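Diguanylate cyclase DosC (PDB 4ZVA) probably makes cyclic di-GMP from GTP in response to oxygen, sensed through its haem-binding globin domain. Local coordinates at residues D77-E80 / R81-I85; I96-P99 / V100-E104. All coordinates share one frame; numbering follows the deposited sequence.

Overall arrangement
Interaction 1 and interaction 2 mark the two ends of helix 79-96 in the protoglobin domain. Interaction 1 lies at the start of this helix. Interaction 2 is the turn that leaves it and starts helix 100-119. They follow each other in the chain and do not touch. Their centres are 22 Å apart, and their nearest atoms are about 11 Å apart. Only interaction 2 reaches the haem, where it supplies Ile96, Ile98, Ile102 and Val103 of a 22-residue pocket. Interaction 1 stays back from it, with the Leu82 side chain about 10 Å from the haem. Interaction 2 also borders the second subunit, which does not touch interaction 1.

Interaction 1 (D77-E80 / R81-I85); sequences DDVE and RLIQI
Asp78 and Arg81 form a local salt bridge near the start of helix 79-96. The bond runs from Arg81 NH1 to Asp78 OD1, at 3.2 Å. The two side chains lie alongside each other and point the same way. The carboxylate and guanidinium planes are 79° apart. OD1 lies at the edge of the guanidinium, in its plane, while NH1 meets the carboxylate from well above its plane. One contact therefore joins the two groups, not a flat two-pronged pair. A bend at chi3 (85°) swings the guanidinium of Arg81 back toward Asp78. The other carboxylate oxygen, OD2, accepts a hydrogen bond from the backbone N of Gln75.

The backbone completes the turn. Leu82 N donates to Asp78 O at 2.8 Å, and Ile83 N donates to Val79 O at 3.0 Å. The bond from Gln84 N to Glu80 O is weak. One turn apart, Val79 CG1 meets Ile83 CD1 at 4.0 Å, the two side chains slanting across one another. Val79 and Leu82 pack on Trp7 of helix 2-13, and Glu80 is paired with Lys4 of that helix. Arg81 and Leu82 touch Asn70 of helix 54-72.

Asp78 thus has a different partner on each carboxylate oxygen, which should limit its rotation. Its negative charge near the start of the helix would also suit the helix dipole.

Interaction 2 (I96-P99 / V100-E104); sequences IGIP and VEIVE. With HEM (protoporphyrin IX containing Fe), chain C.
Ile98 and Ile102 lie on the same side of the haem plane. Ile98 CD1 sits over the face, 3.4 Å from the methine CHB. Ile102 CG2 is above the vinyl, 3.4 Å from CBB. At the rim, Ile102 O comes 3.1 Å from haem CBB, and Val103 O lies near the methyl CMC. Ile96 CD1 nears the root of a propionate at CAA. Ile102 CG1 lies over one face of the Pro99 ring, 3.7 Å from Pro99 CG. Glu101 folds back to the ring edge, where its OE2 comes 3.1 Å from Pro99 CB.

Ile98 and Ile102 cross at about a right angle, and their CG2 methyls meet at 3.8 Å. With Ile98 CG1 beside the backbone N (chi1 -53°), CG2 stands opposite that N and reaches Val103 CG2. Gly97, with positive phi, is the C-prime residue of a Schellman motif that ends helix 79-96. Pro99 is the N-cap of helix 100-119. Its carbonyl O takes Val103 N at 3.1 Å and, weakly, Ile102 N.

With an alanine at Glu101, the CB edge of the proline would probably lose its cover, and Arg148 of the second subunit a packing partner. One turn on, Glu104 OE2 is hydrogen-bonded to Thr147 of that subunit.

Interaction 1 (D77-E80 / R81-I85)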
loop_
_atom_site.group_PDB
_atom_site.type_symbol
_atom_site.label_atom_id
_atom_site.label_comp_id
_atom_site.label_asym_id
_atom_site.label_seq_id
_atom_site.Cartn_x
_atom_site.Cartn_y
_atom_site.Cartn_z
ATOM N N ASP A 77 -11.989 -17.525 8.728
ATOM C CA ASP A 77 -13.407 -17.709 8.448
ATOM C C ASP A 77 -14.122 -16.381 8.214
ATOM O O ASP A 77 -15.291 -16.360 7.830
ATOM C CB ASP A 77 -14.077 -18.474 9.592
ATOM C CG ASP A 77 -13.521 -19.878 9.760
ATOM O OD1 ASP A 77 -13.116 -20.484 8.745
ATOM O OD2 ASP A 77 -13.483 -20.376 10.906
ATOM N N ASP A 78 -13.413 -15.278 8.436
ATOM C CA ASP A 78 -13.977 -13.948 8.222
ATOM C C ASP A 78 -13.757 -13.460 6.795
ATOM O O ASP A 78 -14.447 -12.548 6.333
ATOM C CB ASP A 78 -13.368 -12.941 9.202
ATOM C CG ASP A 78 -13.753 -13.215 10.641
ATOM O OD1 ASP A 78 -14.830 -13.807 10.874
ATOM O OD2 ASP A 78 -12.975 -12.834 11.540
ATOM N N VAL A 79 -12.793 -14.073 6.109
ATOM C CA VAL A 79 -12.345 -13.622 4.791
ATOM C C VAL A 79 -13.492 -13.457 3.803
ATOM O O VAL A 79 -13.601 -12.432 3.129
ATOM C CB VAL A 79 -11.310 -14.599 4.186
ATOM C CG1 VAL A 79 -10.994 -14.221 2.746
ATOM C CG2 VAL A 79 -10.042 -14.620 5.024
ATOM N N GLU A 80 -14.345 -14.472 3.720
ATOM C CA GLU A 80 -15.464 -14.446 2.790
ATOM C C GLU A 80 -16.419 -13.292 3.088
ATOM O O GLU A 80 -16.891 -12.620 2.170
ATOM C CB GLU A 80 -16.204 -15.782 2.823
ATOM C CG GLU A 80 -17.150 -15.994 1.660
ATOM C CD GLU A 80 -17.570 -17.442 1.521
ATOM O OE1 GLU A 80 -16.707 -18.329 1.691
ATOM O OE2 GLU A 80 -18.763 -17.693 1.246
ATOM N N ARG A 81 -16.691 -13.057 4.369
ATOM C CA ARG A 81 -17.567 -11.960 4.772
ATOM C C ARG A 81 -16.918 -10.601 4.509
ATOM O O ARG A 81 -17.586 -9.646 4.108
ATOM C CB ARG A 81 -17.943 -12.080 6.253
ATOM C CG ARG A 81 -19.110 -11.189 6.661
ATOM C CD ARG A 81 -19.426 -11.281 8.151
ATOM N NE ARG A 81 -18.599 -10.376 8.946
ATOM C CZ ARG A 81 -17.557 -10.754 9.680
ATOM N NH1 ARG A 81 -17.204 -12.032 9.731
ATOM N NH2 ARG A 81 -16.868 -9.852 10.367
ATOM N N LEU A 82 -15.612 -10.518 4.746
ATOM C CA LEU A 82 -14.870 -9.278 4.542
ATOM C C LEU A 82 -14.856 -8.845 3.082
ATOM O O LEU A 82 -14.923 -7.654 2.780
ATOM C CB LEU A 82 -13.436 -9.426 5.047
ATOM C CG LEU A 82 -13.294 -9.448 6.567
ATOM C CD1 LEU A 82 -11.848 -9.660 6.946
ATOM C CD2 LEU A 82 -13.829 -8.160 7.168
ATOM N N ILE A 83 -14.757 -9.817 2.182
ATOM C CA ILE A 83 -14.770 -9.532 0.754
ATOM C C ILE A 83 -16.091 -8.872 0.365
ATOM O O ILE A 83 -16.106 -7.877 -0.364
ATOM C CB ILE A 83 -14.552 -10.813 -0.076
ATOM C CG1 ILE A 83 -13.118 -11.317 0.104
ATOM C CG2 ILE A 83 -14.842 -10.556 -1.545
ATOM C CD1 ILE A 83 -12.868 -12.686 -0.475
ATOM N N GLN A 84 -17.194 -9.410 0.880
ATOM C CA GLN A 84 -18.519 -8.856 0.614
ATOM C C GLN A 84 -18.645 -7.433 1.142
ATOM O O GLN A 84 -19.330 -6.600 0.547
ATOM C CB GLN A 84 -19.605 -9.740 1.231
ATOM C CG GLN A 84 -19.827 -11.045 0.492
ATOM C CD GLN A 84 -20.182 -10.830 -0.968
ATOM O OE1 GLN A 84 -20.962 -9.939 -1.305
ATOM N NE2 GLN A 84 -19.602 -11.642 -1.843
ATOM N N ILE A 85 -17.985 -7.161 2.262
ATOM C CA ILE A 85 -17.984 -5.823 2.842
ATOM C C ILE A 85 -17.332 -4.816 1.898
ATOM O O ILE A 85 -17.863 -3.728 1.677
ATOM C CB ILE A 85 -17.256 -5.802 4.202
ATOM C CG1 ILE A 85 -18.044 -6.608 5.236
ATOM C CG2 ILE A 85 -17.050 -4.372 4.681
ATOM C CD1 ILE A 85 -17.405 -6.638 6.607
#

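Interaction 2 (I96-P99 / V100-E104)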
loop_
_atom_site.group_PDB
_atom_site.type_symbol
_atom_site.label_atom_id
_atom_site.label_comp_id
_atom_site.label_asym_id
_atom_site.label_seq_id
_atom_site.Cartn_x
_atom_site.Cartn_y
_atom_site.Cartn_z
ATOM N N ILE A 96 -22.032 7.496 -5.035
ATOM C CA ILE A 96 -21.704 8.878 -4.704
ATOM C C ILE A 96 -20.891 9.527 -5.825
ATOM O O ILE A 96 -21.007 10.727 -6.077
ATOM C CB ILE A 96 -20.938 8.961 -3.368
ATOM C CG1 ILE A 96 -21.769 8.330 -2.251
ATOM C CG2 ILE A 96 -20.604 10.402 -3.019
ATOM C CD1 ILE A 96 -21.175 8.499 -0.875
ATOM N N GLY A 97 -20.083 8.724 -6.510
ATOM C CA GLY A 97 -19.272 9.225 -7.604
ATOM C C GLY A 97 -17.867 9.597 -7.172
ATOM O O GLY A 97 -17.327 10.621 -7.591
ATOM N N ILE A 98 -17.279 8.761 -6.322
ATOM C CA ILE A 98 -15.932 8.998 -5.813
ATOM C C ILE A 98 -14.882 8.309 -6.682
ATOM O O ILE A 98 -14.914 7.089 -6.848
ATOM C CB ILE A 98 -15.795 8.504 -4.366
ATOM C CG1 ILE A 98 -16.897 9.111 -3.498
ATOM C CG2 ILE A 98 -14.416 8.838 -3.816
ATOM C CD1 ILE A 98 -16.922 8.578 -2.095
ATOM N N PRO A 99 -13.943 9.094 -7.233
ATOM C CA PRO A 99 -12.880 8.592 -8.113
ATOM C C PRO A 99 -11.992 7.554 -7.431
ATOM O O PRO A 99 -11.771 7.632 -6.222
ATOM C CB PRO A 99 -12.078 9.854 -8.451
ATOM C CG PRO A 99 -13.021 10.982 -8.218
ATOM C CD PRO A 99 -13.870 10.555 -7.064
ATOM N N VAL A 100 -11.498 6.593 -8.206
ATOM C CA VAL A 100 -10.672 5.513 -7.678
ATOM C C VAL A 100 -9.393 6.040 -7.028
ATOM O O VAL A 100 -8.933 5.507 -6.018
ATOM C CB VAL A 100 -10.298 4.504 -8.782
ATOM C CG1 VAL A 100 -9.604 3.288 -8.183
ATOM C CG2 VAL A 100 -11.537 4.081 -9.552
ATOM N N GLU A 101 -8.822 7.091 -7.608
ATOM C CA GLU A 101 -7.585 7.657 -7.085
ATOM C C GLU A 101 -7.838 8.443 -5.800
ATOM O O GLU A 101 -6.918 8.685 -5.019
ATOM C CB GLU A 101 -6.908 8.550 -8.130
ATOM C CG GLU A 101 -7.606 9.874 -8.393
ATOM C CD GLU A 101 -8.732 9.757 -9.401
ATOM O OE1 GLU A 101 -8.945 8.648 -9.935
ATOM O OE2 GLU A 101 -9.400 10.777 -9.667
ATOM N N ILE A 102 -9.088 8.836 -5.583
ATOM C CA ILE A 102 -9.464 9.497 -4.341
ATOM C C ILE A 102 -9.579 8.462 -3.226
ATOM O O ILE A 102 -9.146 8.697 -2.097
ATOM C CB ILE A 102 -10.791 10.271 -4.491
ATOM C CG1 ILE A 102 -10.605 11.450 -5.446
ATOM C CG2 ILE A 102 -11.278 10.780 -3.149
ATOM C CD1 ILE A 102 -9.575 12.450 -4.971
ATOM N N VAL A 103 -10.146 7.307 -3.558
ATOM C CA VAL A 103 -10.250 6.202 -2.613
ATOM C C VAL A 103 -8.866 5.653 -2.280
ATOM O O VAL A 103 -8.550 5.411 -1.113
ATOM C CB VAL A 103 -11.136 5.069 -3.166
ATOM C CG1 VAL A 103 -11.181 3.904 -2.192
ATOM C CG2 VAL A 103 -12.538 5.586 -3.443
ATOM N N GLU A 104 -8.042 5.467 -3.310
ATOM C CA GLU A 104 -6.674 4.991 -3.129
ATOM C C GLU A 104 -5.886 5.925 -2.216
ATOM O O GLU A 104 -5.116 5.475 -1.367
ATOM C CB GLU A 104 -5.965 4.857 -4.478
ATOM C CG GLU A 104 -4.531 4.365 -4.366
ATOM C CD GLU A 104 -3.754 4.522 -5.658
ATOM O OE1 GLU A 104 -4.080 3.827 -6.643
ATOM O OE2 GLU A 104 -2.816 5.347 -5.685
HETATM C CHA HEM C . -18.782 5.336 2.818
HETATM C CHB HEM C . -16.139 9.063 1.191
HETATM C CHC HEM C . -12.221 6.229 1.311
HETATM C CHD HEM C . -14.650 2.949 3.915
HETATM C C1A HEM C . -18.423 6.601 2.405
HETATM C C2A HEM C . -19.279 7.771 2.316
HETATM C C3A HEM C . -18.540 8.789 1.869
HETATM C C4A HEM C . -17.195 8.312 1.651
HETATM C CMA HEM C . -19.026 10.233 1.620
HETATM C CAA HEM C . -20.777 7.856 2.680
HETATM C CBA HEM C . -20.974 7.485 4.146
HETATM C CGA HEM C . -22.364 7.852 4.585
HETATM O O1A HEM C . -22.936 8.822 4.022
HETATM O O2A HEM C . -22.890 7.179 5.507
HETATM C C1B HEM C . -14.837 8.632 1.103
HETATM C C2B HEM C . -13.697 9.444 0.734
HETATM C C3B HEM C . -12.606 8.654 0.765
HETATM C C4B HEM C . -13.036 7.328 1.158
HETATM C CMB HEM C . -13.805 10.946 0.377
HETATM C CAB HEM C . -11.119 8.979 0.467
HETATM C CBB HEM C . -10.650 10.194 0.171
HETATM C C1C HEM C . -12.503 5.137 2.099
HETATM C C2C HEM C . -11.543 4.181 2.614
HETATM C C3C HEM C . -12.219 3.266 3.336
HETATM C C4C HEM C . -13.623 3.628 3.296
HETATM C CMC HEM C . -10.025 4.270 2.333
HETATM C CAC HEM C . -11.703 2.028 4.113
HETATM C CBC HEM C . -10.413 1.701 4.248
HETATM C C1D HEM C . -15.992 3.269 3.867
HETATM C C2D HEM C . -17.050 2.510 4.498
HETATM C C3D HEM C . -18.347 3.259 4.157
HETATM C C4D HEM C . -17.936 4.388 3.351
HETATM C CMD HEM C . -16.883 1.227 5.342
HETATM C CAD HEM C . -19.795 2.900 4.563
HETATM C CBD HEM C . -20.163 1.532 3.994
HETATM C CGD HEM C . -21.656 1.340 4.025
HETATM O O1D HEM C . -22.114 0.184 3.834
HETATM O O2D HEM C . -22.391 2.339 4.239
HETATM N NA HEM C . -17.158 6.971 1.986
HETATM N NB HEM C . -14.402 7.347 1.356
HETATM N NC HEM C . -13.759 4.769 2.534
HETATM N ND HEM C . -16.553 4.357 3.204
HETATM FE FE HEM C . -15.501 5.738 2.050
#